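ATP-dependent 6-phosphofructokinase isozyme 2 (Escherichia coli, PDB 3UMO) catalyses the ATP-dependent phosphorylation of fructose 6-phosphate to fructose 1,6-bisphosphate, the first committing step of glycolysis, working as a magnesium-dependent homodimer of the ribokinase-like PfkB family. Local coordinates at residues R220-L225 and E274-G279; G131-I136 and A261-L266; K189-L194 and R206-E211; N43-I48 and G53-I58. All blocks are in the same frame, centred on the assembly; numbering follows the deposited sequence.

Contact 1: R220-L225 and E274-G279; sequences RVVVSL and EMVRFG. With ATP (adenosine-5'-triphosphate), chain E.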
loop_
_atom_site.group_PDB
_atom_site.type_symbol
_atom_site.label_atom_id
_atom_site.label_comp_id
_atom_site.label_asym_id
_atom_site.label_seq_id
_atom_site.Cartn_x
_atom_site.Cartn_y
_atom_site.Cartn_z
ATOM N N ARG A 220 15.225 1.379 38.395
ATOM C CA ARG A 220 14.147 2.159 37.813
ATOM C C ARG A 220 13.715 1.539 36.494
ATOM O O ARG A 220 14.551 1.149 35.679
ATOM C CB ARG A 220 14.614 3.591 37.563
ATOM C CG ARG A 220 15.277 4.254 38.764
ATOM C CD ARG A 220 15.936 5.566 38.354
ATOM N NE ARG A 220 16.751 6.120 39.433
ATOM C CZ ARG A 220 17.987 5.719 39.718
ATOM N NH1 ARG A 220 18.559 4.753 39.008
ATOM N NH2 ARG A 220 18.651 6.281 40.718
ATOM N N VAL A 221 12.406 1.449 36.296
ATOM C CA VAL A 221 11.853 0.969 35.041
ATOM C C VAL A 221 10.934 2.052 34.508
ATOM O O VAL A 221 9.993 2.474 35.186
ATOM C CB VAL A 221 11.054 -0.338 35.223
ATOM C CG1 VAL A 221 10.344 -0.717 33.919
ATOM C CG2 VAL A 221 11.974 -1.459 35.678
ATOM N N VAL A 222 11.222 2.532 33.311
ATOM C CA VAL A 222 10.315 3.469 32.678
ATOM C C VAL A 222 9.731 2.796 31.450
ATOM O O VAL A 222 10.439 2.562 30.472
ATOM C CB VAL A 222 11.025 4.785 32.301
ATOM C CG1 VAL A 222 10.066 5.724 31.564
ATOM C CG2 VAL A 222 11.563 5.457 33.556
ATOM N N VAL A 223 8.449 2.458 31.515
ATOM C CA VAL A 223 7.784 1.869 30.367
ATOM C C VAL A 223 7.248 2.997 29.498
ATOM O O VAL A 223 6.353 3.739 29.902
ATOM C CB VAL A 223 6.617 0.965 30.771
ATOM C CG1 VAL A 223 6.092 0.224 29.543
ATOM C CG2 VAL A 223 7.058 -0.023 31.843
ATOM N N SER A 224 7.793 3.135 28.298
ATOM C CA SER A 224 7.315 4.200 27.423
ATOM C C SER A 224 6.099 3.705 26.629
ATOM O O SER A 224 6.038 2.547 26.199
ATOM C CB SER A 224 8.437 4.743 26.537
ATOM O OG SER A 224 8.925 3.782 25.605
ATOM N N LEU A 225 5.121 4.589 26.471
ATOM C CA LEU A 225 3.789 4.219 26.014
ATOM C C LEU A 225 3.374 4.990 24.759
ATOM O O LEU A 225 2.182 5.237 24.544
ATOM C CB LEU A 225 2.792 4.515 27.130
ATOM C CG LEU A 225 3.097 3.881 28.490
ATOM C CD1 LEU A 225 2.109 4.361 29.551
ATOM C CD2 LEU A 225 3.080 2.371 28.390
ATOM N N GLU A 274 10.881 14.042 37.928
ATOM C CA GLU A 274 11.584 14.991 37.078
ATOM C C GLU A 274 12.196 14.262 35.887
ATOM O O GLU A 274 12.160 14.748 34.753
ATOM C CB GLU A 274 12.666 15.710 37.887
ATOM C CG GLU A 274 13.327 16.862 37.160
ATOM C CD GLU A 274 14.000 17.838 38.109
ATOM O OE1 GLU A 274 13.521 17.979 39.257
ATOM O OE2 GLU A 274 15.005 18.461 37.707
ATOM N N MET A 275 12.739 13.076 36.155
ATOM C CA MET A 275 13.332 12.251 35.110
ATOM C C MET A 275 12.309 11.838 34.045
ATOM O O MET A 275 12.563 11.982 32.850
ATOM C CB MET A 275 13.976 11.009 35.728
ATOM C CG MET A 275 14.733 10.157 34.737
ATOM S SD MET A 275 15.275 8.618 35.488
ATOM C CE MET A 275 13.711 7.786 35.706
ATOM N N VAL A 276 11.161 11.322 34.473
ATOM C CA VAL A 276 10.143 10.857 33.526
ATOM C C VAL A 276 9.513 12.029 32.778
ATOM O O VAL A 276 9.265 11.951 31.568
ATOM C CB VAL A 276 9.060 9.982 34.216
ATOM C CG1 VAL A 276 7.951 9.613 33.242
ATOM C CG2 VAL A 276 9.693 8.713 34.801
ATOM N N ARG A 277 9.277 13.127 33.488
ATOM C CA ARG A 277 8.732 14.315 32.844
ATOM C C ARG A 277 9.640 14.817 31.726
ATOM O O ARG A 277 9.171 15.116 30.637
ATOM C CB ARG A 277 8.515 15.440 33.850
ATOM C CG ARG A 277 7.325 15.253 34.750
ATOM C CD ARG A 277 7.047 16.553 35.508
ATOM N NE ARG A 277 6.171 16.382 36.665
ATOM C CZ ARG A 277 4.884 16.051 36.599
ATOM N NH1 ARG A 277 4.300 15.835 35.425
ATOM N NH2 ARG A 277 4.177 15.929 37.714
ATOM N N PHE A 278 10.936 14.915 32.006
ATOM C CA PHE A 278 11.885 15.403 31.016
ATOM C C PHE A 278 11.995 14.398 29.874
ATOM O O PHE A 278 12.115 14.779 28.708
ATOM C CB PHE A 278 13.252 15.642 31.659
ATOM C CG PHE A 278 14.163 16.512 30.843
ATOM C CD1 PHE A 278 13.763 17.780 30.456
ATOM C CD2 PHE A 278 15.432 16.076 30.485
ATOM C CE1 PHE A 278 14.601 18.595 29.710
ATOM C CE2 PHE A 278 16.278 16.891 29.732
ATOM C CZ PHE A 278 15.861 18.147 29.346
ATOM N N GLY A 279 11.927 13.110 30.211
ATOM C CA GLY A 279 11.929 12.059 29.204
ATOM C C GLY A 279 10.747 12.175 28.250
ATOM O O GLY A 279 10.908 12.098 27.028
HETATM P PG ATP E . 11.388 4.176 19.270
HETATM O O1G ATP E . 12.587 3.421 19.724
HETATM O O2G ATP E . 11.943 5.447 18.634
HETATM O O3G ATP E . 10.537 3.418 18.309
HETATM P PB ATP E . 10.013 3.657 21.585
HETATM O O1B ATP E . 9.006 2.642 20.962
HETATM O O2B ATP E . 11.159 2.998 22.380
HETATM O O3B ATP E . 10.573 4.680 20.497
HETATM P PA ATP E . 7.910 5.351 22.582
HETATM O O1A ATP E . 7.164 5.043 21.317
HETATM O O2A ATP E . 7.099 5.072 23.849
HETATM O O3A ATP E . 9.253 4.573 22.638
HETATM O "O5'" ATP E . 8.364 6.893 22.506
HETATM C "C5'" ATP E . 8.923 7.493 23.624
HETATM C "C4'" ATP E . 8.338 8.758 24.066
HETATM O "O4'" ATP E . 8.167 9.602 22.906
HETATM C "C3'" ATP E . 6.969 8.598 24.581
HETATM O "O3'" ATP E . 6.962 8.238 25.910
HETATM C "C2'" ATP E . 6.373 9.922 24.333
HETATM O "O2'" ATP E . 6.855 10.834 25.233
HETATM C "C1'" ATP E . 6.923 10.257 23.001
HETATM N N9 ATP E . 6.038 9.817 21.924
HETATM C C8 ATP E . 6.166 8.691 21.198
HETATM N N7 ATP E . 5.142 8.656 20.310
HETATM C C5 ATP E . 4.374 9.753 20.477
HETATM C C6 ATP E . 3.220 10.234 19.850
HETATM N N6 ATP E . 2.567 9.474 18.733
HETATM N N1 ATP E . 2.697 11.397 20.276
HETATM C C2 ATP E . 3.262 12.093 21.277
HETATM N N3 ATP E . 4.367 11.658 21.888
HETATM C C4 ATP E . 4.942 10.502 21.511
#
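V222 and M275 meet where strand 221-224, between strand 230-233 and strand 183-184, lies over helix 272-286 in this ribokinase-type alpha/beta fold. They bury the most surface in the contact, and one methyl of each does the work: V222 CG2 is 3.8 Å from M275 CE. The methionine leaves its helix with CG anti to the backbone N (chi1 -174°), runs straight through CG and then bends at SD (chi3 69°), which brings CE over the strand. The two side chains run past one another in opposite senses. The same valine methyl also touches the next helical residue, lying 4.0 Å from V276 CG2, so V222 CG2 rests against two consecutive residues of the helix. R220 adds its aliphatic part, with CD 4.1 Å from M275 CE, while its guanidinium reaches away to a salt bridge with E182. Across the segments the contact is therefore apolar. L183 and M262 also pack on M275, extending this buried patch toward strand 183-184 and helix 254-267. Two residues beyond V222, the strand reaches the triphosphate of the ATP of chain E, part of a site shared between subunits. There S224 OG, which is also hydrogen-bonded to K185 NZ, lies 2.8 Å from O2A and 3.1 Å from O3A of that ATP, with a single proton for the two acceptors.

Contact 2: G131-I136 and A261-L266; sequences GAILVI and AMTLKL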
loop_
_atom_site.group_PDB
_atom_site.type_symbol
_atom_site.label_atom_id
_atom_site.label_comp_id
_atom_site.label_asym_id
_atom_site.label_seq_id
_atom_site.Cartn_x
_atom_site.Cartn_y
_atom_site.Cartn_z
ATOM N N GLY A 131 31.286 5.882 38.713
ATOM C CA GLY A 131 30.287 6.905 38.953
ATOM C C GLY A 131 29.705 7.474 37.674
ATOM O O GLY A 131 28.625 8.065 37.684
ATOM N N ALA A 132 30.426 7.306 36.571
ATOM C CA ALA A 132 29.929 7.750 35.272
ATOM C C ALA A 132 28.795 6.862 34.781
ATOM O O ALA A 132 28.609 5.742 35.260
ATOM C CB ALA A 132 31.051 7.791 34.249
ATOM N N ILE A 133 28.048 7.372 33.808
ATOM C CA ILE A 133 26.895 6.673 33.269
ATOM C C ILE A 133 27.189 6.111 31.883
ATOM O O ILE A 133 27.763 6.793 31.033
ATOM C CB ILE A 133 25.674 7.613 33.220
ATOM C CG1 ILE A 133 25.272 8.003 34.646
ATOM C CG2 ILE A 133 24.498 6.965 32.500
ATOM C CD1 ILE A 133 24.241 9.106 34.705
ATOM N N LEU A 134 26.805 4.854 31.675
ATOM C CA LEU A 134 26.908 4.206 30.374
ATOM C C LEU A 134 25.530 3.791 29.882
ATOM O O LEU A 134 24.827 3.017 30.539
ATOM C CB LEU A 134 27.803 2.971 30.449
ATOM C CG LEU A 134 27.846 2.185 29.136
ATOM C CD1 LEU A 134 28.504 3.031 28.059
ATOM C CD2 LEU A 134 28.581 0.854 29.322
ATOM N N VAL A 135 25.145 4.300 28.719
ATOM C CA VAL A 135 23.875 3.911 28.113
ATOM C C VAL A 135 24.107 2.884 27.018
ATOM O O VAL A 135 24.688 3.195 25.978
ATOM C CB VAL A 135 23.136 5.122 27.506
ATOM C CG1 VAL A 135 21.773 4.692 26.957
ATOM C CG2 VAL A 135 22.973 6.226 28.538
ATOM N N ILE A 136 23.651 1.658 27.254
ATOM C CA ILE A 136 23.739 0.599 26.258
ATOM C C ILE A 136 22.402 0.546 25.522
ATOM O O ILE A 136 21.386 0.138 26.088
ATOM C CB ILE A 136 24.039 -0.763 26.914
ATOM C CG1 ILE A 136 25.272 -0.659 27.808
ATOM C CG2 ILE A 136 24.253 -1.829 25.848
ATOM C CD1 ILE A 136 24.989 -0.933 29.266
ATOM N N ALA A 261 17.255 12.300 27.389
ATOM C CA ALA A 261 16.751 13.218 28.408
ATOM C C ALA A 261 16.777 12.608 29.800
ATOM O O ALA A 261 17.156 13.269 30.776
ATOM C CB ALA A 261 15.340 13.666 28.063
ATOM N N MET A 262 16.337 11.359 29.911
ATOM C CA MET A 262 16.313 10.724 31.222
ATOM C C MET A 262 17.722 10.483 31.749
ATOM O O MET A 262 17.965 10.577 32.950
ATOM C CB MET A 262 15.483 9.435 31.203
ATOM C CG MET A 262 14.003 9.724 30.944
ATOM S SD MET A 262 12.913 8.331 31.265
ATOM C CE MET A 262 13.602 7.064 30.193
ATOM N N THR A 263 18.652 10.204 30.841
ATOM C CA THR A 263 20.052 10.009 31.198
ATOM C C THR A 263 20.636 11.278 31.812
ATOM O O THR A 263 21.332 11.228 32.827
ATOM C CB THR A 263 20.884 9.613 29.965
ATOM O OG1 THR A 263 20.437 8.343 29.473
ATOM C CG2 THR A 263 22.359 9.521 30.316
ATOM N N LEU A 264 20.358 12.415 31.185
ATOM C CA LEU A 264 20.810 13.698 31.718
ATOM C C LEU A 264 20.234 13.964 33.101
ATOM O O LEU A 264 20.938 14.435 33.993
ATOM C CB LEU A 264 20.435 14.835 30.768
ATOM C CG LEU A 264 21.357 14.988 29.562
ATOM C CD1 LEU A 264 20.735 15.935 28.538
ATOM C CD2 LEU A 264 22.723 15.498 30.009
ATOM N N LYS A 265 18.951 13.661 33.279
ATOM C CA LYS A 265 18.321 13.826 34.589
ATOM C C LYS A 265 18.938 12.885 35.610
ATOM O O LYS A 265 19.113 13.247 36.779
ATOM C CB LYS A 265 16.808 13.601 34.514
ATOM C CG LYS A 265 16.027 14.777 33.935
ATOM C CD LYS A 265 16.338 16.071 34.686
ATOM C CE LYS A 265 15.448 17.218 34.226
ATOM N NZ LYS A 265 15.816 18.500 34.899
ATOM N N LEU A 266 19.270 11.675 35.170
ATOM C CA LEU A 266 19.875 10.688 36.060
ATOM C C LEU A 266 21.245 11.184 36.525
ATOM O O LEU A 266 21.612 11.039 37.697
ATOM C CB LEU A 266 19.988 9.336 35.352
ATOM C CG LEU A 266 19.970 8.063 36.207
ATOM C CD1 LEU A 266 21.374 7.627 36.566
ATOM C CD2 LEU A 266 19.140 8.260 37.469
#
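T263 is the first residue of A261-L266 to touch strand 133-136, and it faces two of that strand's residues at once. Chi1 of -64° sets OG1 beside the backbone N and leaves CG2 anti to it, and CG2 reaches across to V135 CG2 at 3.8 Å and to I133 CG2 at 4.0 Å. The hydroxyl branch is also close to the strand, OG1 being 3.4 Å from V135 CG2, but that approach is van der Waals: the polar partner of OG1 is the carbonyl O of V259, one turn earlier in the same helix. K265 heads elsewhere, to a salt bridge with E274 and a cation-pi contact with the ring of F278. One turn on from T263, L266 brings up CD1, which meets I133 CD1 at 3.7 Å, the two side chains crossing at a slant. All four touching residues are buried. The helix segment runs nearly antiparallel to the strand, at 161°, with 10.0 Å between the axes, the spacing expected of a helix laid on a sheet. Strand 133-137 is an inner strand of the parallel sheet, between strands 4-7 and 162-166. I4 and I164 from those neighbours also pack on T263, and helix 272-286 lies against helix 254-267 through M275, F278 and A282.

Contact 3: K189-L194 and R206-E211; sequences KELSAL and RKAAQE. With ATP (adenosine-5'-triphosphate), chain I.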
loop_
_atom_site.group_PDB
_atom_site.type_symbol
_atom_site.label_atom_id
_atom_site.label_comp_id
_atom_site.label_asym_id
_atom_site.label_seq_id
_atom_site.Cartn_x
_atom_site.Cartn_y
_atom_site.Cartn_z
ATOM N N LYS A 189 5.778 -3.292 23.879
ATOM C CA LYS A 189 6.077 -4.571 23.253
ATOM C C LYS A 189 7.313 -5.199 23.890
ATOM O O LYS A 189 7.340 -6.400 24.158
ATOM C CB LYS A 189 6.265 -4.411 21.743
ATOM C CG LYS A 189 4.955 -4.323 20.978
ATOM C CD LYS A 189 5.160 -4.493 19.481
ATOM C CE LYS A 189 3.887 -4.154 18.722
ATOM N NZ LYS A 189 4.052 -4.325 17.253
ATOM N N GLU A 190 8.324 -4.376 24.136
ATOM C CA GLU A 190 9.557 -4.841 24.771
ATOM C C GLU A 190 9.321 -5.330 26.207
ATOM O O GLU A 190 9.939 -6.307 26.638
ATOM C CB GLU A 190 10.637 -3.750 24.701
ATOM C CG GLU A 190 11.192 -3.537 23.278
ATOM C CD GLU A 190 11.733 -2.135 23.036
ATOM O OE1 GLU A 190 11.740 -1.317 23.982
ATOM O OE2 GLU A 190 12.149 -1.847 21.887
ATOM N N LEU A 191 8.429 -4.663 26.943
ATOM C CA LEU A 191 8.092 -5.103 28.300
ATOM C C LEU A 191 7.384 -6.455 28.264
ATOM O O LEU A 191 7.701 -7.367 29.038
ATOM C CB LEU A 191 7.210 -4.073 29.014
ATOM C CG LEU A 191 6.734 -4.470 30.416
ATOM C CD1 LEU A 191 7.906 -4.621 31.396
ATOM C CD2 LEU A 191 5.715 -3.466 30.930
ATOM N N SER A 192 6.427 -6.586 27.350
ATOM C CA SER A 192 5.695 -7.840 27.193
ATOM C C SER A 192 6.638 -9.002 26.905
ATOM O O SER A 192 6.495 -10.083 27.479
ATOM C CB SER A 192 4.663 -7.724 26.073
ATOM O OG SER A 192 4.035 -8.974 25.853
ATOM N N ALA A 193 7.609 -8.785 26.023
ATOM C CA ALA A 193 8.535 -9.863 25.668
ATOM C C ALA A 193 9.447 -10.198 26.841
ATOM O O ALA A 193 9.767 -11.367 27.085
ATOM C CB ALA A 193 9.352 -9.490 24.445
ATOM N N LEU A 194 9.850 -9.164 27.569
ATOM C CA LEU A 194 10.722 -9.315 28.727
ATOM C C LEU A 194 10.101 -10.168 29.837
ATOM O O LEU A 194 10.734 -11.108 30.326
ATOM C CB LEU A 194 11.119 -7.943 29.269
ATOM C CG LEU A 194 12.016 -7.950 30.504
ATOM C CD1 LEU A 194 13.283 -8.757 30.244
ATOM C CD2 LEU A 194 12.362 -6.529 30.896
ATOM N N ARG A 206 1.905 -1.731 34.730
ATOM C CA ARG A 206 2.420 -1.293 36.026
ATOM C C ARG A 206 2.933 -2.465 36.851
ATOM O O ARG A 206 4.025 -2.410 37.419
ATOM C CB ARG A 206 1.348 -0.551 36.824
ATOM C CG ARG A 206 1.899 0.168 38.054
ATOM C CD ARG A 206 0.882 0.226 39.175
ATOM N NE ARG A 206 0.863 -1.017 39.942
ATOM C CZ ARG A 206 -0.234 -1.568 40.448
ATOM N NH1 ARG A 206 -1.415 -0.993 40.264
ATOM N NH2 ARG A 206 -0.152 -2.701 41.135
ATOM N N LYS A 207 2.141 -3.526 36.921
ATOM C CA LYS A 207 2.533 -4.711 37.675
ATOM C C LYS A 207 3.823 -5.327 37.144
ATOM O O LYS A 207 4.701 -5.694 37.919
ATOM C CB LYS A 207 1.405 -5.738 37.693
ATOM C CG LYS A 207 0.289 -5.360 38.646
ATOM C CD LYS A 207 -0.907 -6.282 38.522
ATOM C CE LYS A 207 -2.041 -5.784 39.407
ATOM N NZ LYS A 207 -3.334 -6.466 39.117
ATOM N N ALA A 208 3.932 -5.432 35.824
ATOM C CA ALA A 208 5.146 -5.959 35.205
ATOM C C ALA A 208 6.363 -5.100 35.539
ATOM O O ALA A 208 7.434 -5.620 35.848
ATOM C CB ALA A 208 4.968 -6.063 33.696
ATOM N N ALA A 209 6.200 -3.781 35.455
ATOM C CA ALA A 209 7.287 -2.865 35.778
ATOM C C ALA A 209 7.713 -3.027 37.239
ATOM O O ALA A 209 8.906 -3.077 37.546
ATOM C CB ALA A 209 6.871 -1.428 35.504
ATOM N N GLN A 210 6.730 -3.120 38.132
ATOM C CA GLN A 210 7.031 -3.269 39.549
ATOM C C GLN A 210 7.728 -4.599 39.825
ATOM O O GLN A 210 8.587 -4.673 40.701
ATOM C CB GLN A 210 5.770 -3.136 40.404
ATOM C CG GLN A 210 6.058 -2.863 41.877
ATOM C CD GLN A 210 6.694 -1.501 42.105
ATOM O OE1 GLN A 210 6.107 -0.468 41.782
ATOM N NE2 GLN A 210 7.903 -1.494 42.659
ATOM N N GLU A 211 7.370 -5.628 39.063
ATOM C CA GLU A 211 7.953 -6.962 39.200
ATOM C C GLU A 211 9.461 -6.915 38.950
ATOM O O GLU A 211 10.249 -7.549 39.663
ATOM C CB GLU A 211 7.278 -7.901 38.197
ATOM C CG GLU A 211 7.540 -9.381 38.384
ATOM C CD GLU A 211 6.949 -10.215 37.254
ATOM O OE1 GLU A 211 5.819 -9.912 36.808
ATOM O OE2 GLU A 211 7.625 -11.166 36.804
HETATM P PG ATP I . 9.637 -0.774 18.156
HETATM O O1G ATP I . 9.701 0.427 19.040
HETATM O O2G ATP I . 11.079 -1.223 17.908
HETATM O O3G ATP I . 8.850 -1.884 18.810
HETATM P PB ATP I . 8.079 0.668 16.278
HETATM O O1B ATP I . 8.050 0.565 14.692
HETATM O O2B ATP I . 8.436 2.099 16.703
HETATM O O3B ATP I . 9.145 -0.421 16.738
HETATM P PA ATP I . 5.613 -0.592 16.201
HETATM O O1A ATP I . 6.269 -1.668 15.358
HETATM O O2A ATP I . 4.700 -1.218 17.266
HETATM O O3A ATP I . 6.681 0.269 16.869
HETATM O "O5'" ATP I . 4.719 0.323 15.224
HETATM C "C5'" ATP I . 4.777 1.700 15.266
HETATM C "C4'" ATP I . 3.984 2.380 14.255
HETATM O "O4'" ATP I . 4.068 1.599 13.044
HETATM C "C3'" ATP I . 2.567 2.350 14.630
HETATM O "O3'" ATP I . 2.220 3.499 15.300
HETATM C "C2'" ATP I . 1.856 2.241 13.356
HETATM O "O2'" ATP I . 1.677 3.496 12.851
HETATM C "C1'" ATP I . 2.782 1.484 12.484
HETATM N N9 ATP I . 2.415 0.077 12.362
HETATM C C8 ATP I . 2.876 -0.919 13.140
HETATM N N7 ATP I . 2.315 -2.077 12.719
HETATM C C5 ATP I . 1.504 -1.815 11.674
HETATM C C6 ATP I . 0.687 -2.605 10.854
HETATM N N6 ATP I . 0.588 -4.091 11.066
HETATM N N1 ATP I . -0.012 -2.008 9.870
HETATM C C2 ATP I . 0.068 -0.679 9.670
HETATM N N3 ATP I . 0.843 0.098 10.437
HETATM C C4 ATP I . 1.563 -0.432 11.438
#
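Beside the ATP sites of this ribokinase-type kinase, K189-L194 of the short helix 188-195 packs on R206-E211 of helix 204-214 through L191, set against A208. The CB of A208 faces the fork of the leucine: CD2 is 3.9 Å away, CD1 4.0 Å and CG 4.1 Å, so the alanine methyl sits almost evenly between the two branches. L191 CG stands anti to the backbone N (chi1 177°), which extends the side chain toward the second helix, where it also touches V205 and I212. The CA atoms of L191 and A208, 7.6 Å apart, are the nearest pair across the segments. A209 borders the same spot, its own methyl resting on V221 and V223 of strand 221-224. On another side of the first helix, K189 stretches out fully, and its NZ makes a weak hydrogen bond, 3.2 Å, to O2A of the ATP of chain I. K189 belongs to the allosteric, inhibitory ATP site, and E190 is inferred to bind the catalytic magnesium. The chemistry thus divides by helix face: between the two segments the contact is apolar, with no hydrogen bond, while the polar side chains of K189 and E190 point toward the nucleotide and, probably, the metal.

Contact 4: N43-I48 and G53-I58; sequences NVARAI and GSATAI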
loop_
_atom_site.group_PDB
_atom_site.type_symbol
_atom_site.label_atom_id
_atom_site.label_comp_id
_atom_site.label_asym_id
_atom_site.label_seq_id
_atom_site.Cartn_x
_atom_site.Cartn_y
_atom_site.Cartn_z
ATOM N N ASN A 43 22.275 7.689 18.724
ATOM C CA ASN A 43 21.191 8.661 18.745
ATOM C C ASN A 43 20.933 9.237 20.133
ATOM O O ASN A 43 20.570 10.399 20.258
ATOM C CB ASN A 43 19.922 8.081 18.120
ATOM C CG ASN A 43 19.961 8.125 16.609
ATOM O OD1 ASN A 43 20.499 9.064 16.025
ATOM N ND2 ASN A 43 19.392 7.111 15.967
ATOM N N VAL A 44 21.133 8.428 21.170
ATOM C CA VAL A 44 21.054 8.926 22.537
ATOM C C VAL A 44 22.090 10.036 22.736
ATOM O O VAL A 44 21.786 11.091 23.304
ATOM C CB VAL A 44 21.259 7.793 23.568
ATOM C CG1 VAL A 44 21.425 8.362 24.978
ATOM C CG2 VAL A 44 20.080 6.841 23.528
ATOM N N ALA A 45 23.304 9.809 22.235
ATOM C CA ALA A 45 24.369 10.807 22.346
ATOM C C ALA A 45 24.031 12.088 21.574
ATOM O O ALA A 45 24.311 13.203 22.035
ATOM C CB ALA A 45 25.700 10.233 21.875
ATOM N N ARG A 46 23.432 11.932 20.398
ATOM C CA ARG A 46 23.029 13.090 19.601
ATOM C C ARG A 46 21.920 13.885 20.294
ATOM O O ARG A 46 21.952 15.121 20.325
ATOM C CB ARG A 46 22.600 12.659 18.199
ATOM C CG ARG A 46 23.723 12.012 17.392
ATOM C CD ARG A 46 23.210 11.458 16.070
ATOM N NE ARG A 46 22.900 12.515 15.111
ATOM C CZ ARG A 46 21.812 12.536 14.348
ATOM N NH1 ARG A 46 20.924 11.558 14.433
ATOM N NH2 ARG A 46 21.612 13.537 13.499
ATOM N N ALA A 47 20.952 13.176 20.869
ATOM C CA ALA A 47 19.858 13.830 21.597
ATOM C C ALA A 47 20.404 14.599 22.787
ATOM O O ALA A 47 19.960 15.713 23.090
ATOM C CB ALA A 47 18.823 12.802 22.059
ATOM N N ILE A 48 21.382 14.005 23.463
ATOM C CA ILE A 48 21.981 14.653 24.619
ATOM C C ILE A 48 22.656 15.959 24.204
ATOM O O ILE A 48 22.529 16.975 24.888
ATOM C CB ILE A 48 22.953 13.706 25.350
ATOM C CG1 ILE A 48 22.144 12.712 26.191
ATOM C CG2 ILE A 48 23.929 14.497 26.215
ATOM C CD1 ILE A 48 22.965 11.551 26.774
ATOM N N GLY A 53 23.780 18.829 26.711
ATOM C CA GLY A 53 24.745 18.029 27.441
ATOM C C GLY A 53 25.804 17.463 26.514
ATOM O O GLY A 53 25.895 17.852 25.350
ATOM N N SER A 54 26.613 16.546 27.037
ATOM C CA SER A 54 27.652 15.908 26.238
ATOM C C SER A 54 27.749 14.425 26.588
ATOM O O SER A 54 27.746 14.053 27.761
ATOM C CB SER A 54 29.003 16.589 26.474
ATOM O OG SER A 54 29.977 16.117 25.560
ATOM N N ALA A 55 27.823 13.580 25.565
ATOM C CA ALA A 55 27.971 12.144 25.769
ATOM C C ALA A 55 28.898 11.570 24.713
ATOM O O ALA A 55 28.801 11.924 23.535
ATOM C CB ALA A 55 26.615 11.444 25.718
ATOM N N THR A 56 29.794 10.684 25.137
ATOM C CA THR A 56 30.732 10.056 24.215
ATOM C C THR A 56 30.162 8.748 23.686
ATOM O O THR A 56 29.835 7.848 24.463
ATOM C CB THR A 56 32.088 9.792 24.885
ATOM O OG1 THR A 56 32.655 11.039 25.300
ATOM C CG2 THR A 56 33.042 9.119 23.910
ATOM N N ALA A 57 30.049 8.645 22.365
ATOM C CA ALA A 57 29.505 7.445 21.731
ATOM C C ALA A 57 30.593 6.413 21.449
ATOM O O ALA A 57 31.514 6.669 20.673
ATOM C CB ALA A 57 28.777 7.803 20.446
ATOM N N ILE A 58 30.468 5.238 22.062
ATOM C CA ILE A 58 31.397 4.138 21.816
ATOM C C ILE A 58 30.728 3.177 20.841
ATOM O O ILE A 58 29.577 2.791 21.052
ATOM C CB ILE A 58 31.726 3.377 23.121
ATOM C CG1 ILE A 58 32.240 4.340 24.195
ATOM C CG2 ILE A 58 32.739 2.263 22.860
ATOM C CD1 ILE A 58 32.370 3.709 25.576
HETATM O O HOH W 1 26.981 14.165 22.880
#
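I48 buries more surface than any other residue of the contact between helix 40-50 and strand 55-61, an alpha-beta unit joined by a short connection, and its branches touch three successive residues. At CB, with CG1 beside the backbone N (chi1 -78°), CG2 is anti to it and bears on the connecting backbone, 3.5 Å from both S54 N and G53 C; G53, having no side chain, leaves room for that methyl. The other branch runs through CG1 to CD1, which reaches the strand proper and touches A55 CB at 3.8 Å. The backbone of I48 is held as well: its carbonyl O accepts a bond from G53 N of 2.9 Å, moderately bent (147° at the hydrogen) and tilted from the carbonyl plane. One turn earlier, A45 CB packs on the methyls of A55 and A57, and small residues on both sides allow A45 and A55 to bring their CA atoms within 5.1 Å. A bridging water continues the link, donating to A45 O and accepting from A55 N at 2.9 Å. N43, assigned to the substrate site, receives R46 NH1 on its OD1 in the plane of the guanidinium. The axes of the two segments run nearly antiparallel, 7.9 Å apart. Strand 55-61 lies between strands 4-7 and 80-84 of the parallel sheet, while helix 254-267 covers I48 through T263 and L264.

Overall arrangement
Along the chain, contact 4 comes first and contact 3 falls within the span between the two segments of contact 2, whereas contacts 1 and 2 interleave. Contacts 2 and 4 share the parallel sheet, their centres about 10 Å apart, and touch through helix 254-267. Contact 1 lies about 13 Å from contact 2, centre to centre, joined by the consecutive helices 254-267 and 272-286. Strand 221-224 in turn links contact 1 to contact 3 by packing on both of its helices. The result is a chain of packed elements from helix 40-50, which carries assigned substrate-site residues, to the ATP sites, although contacts 3 and 4, centres about 27 Å apart, do not meet directly.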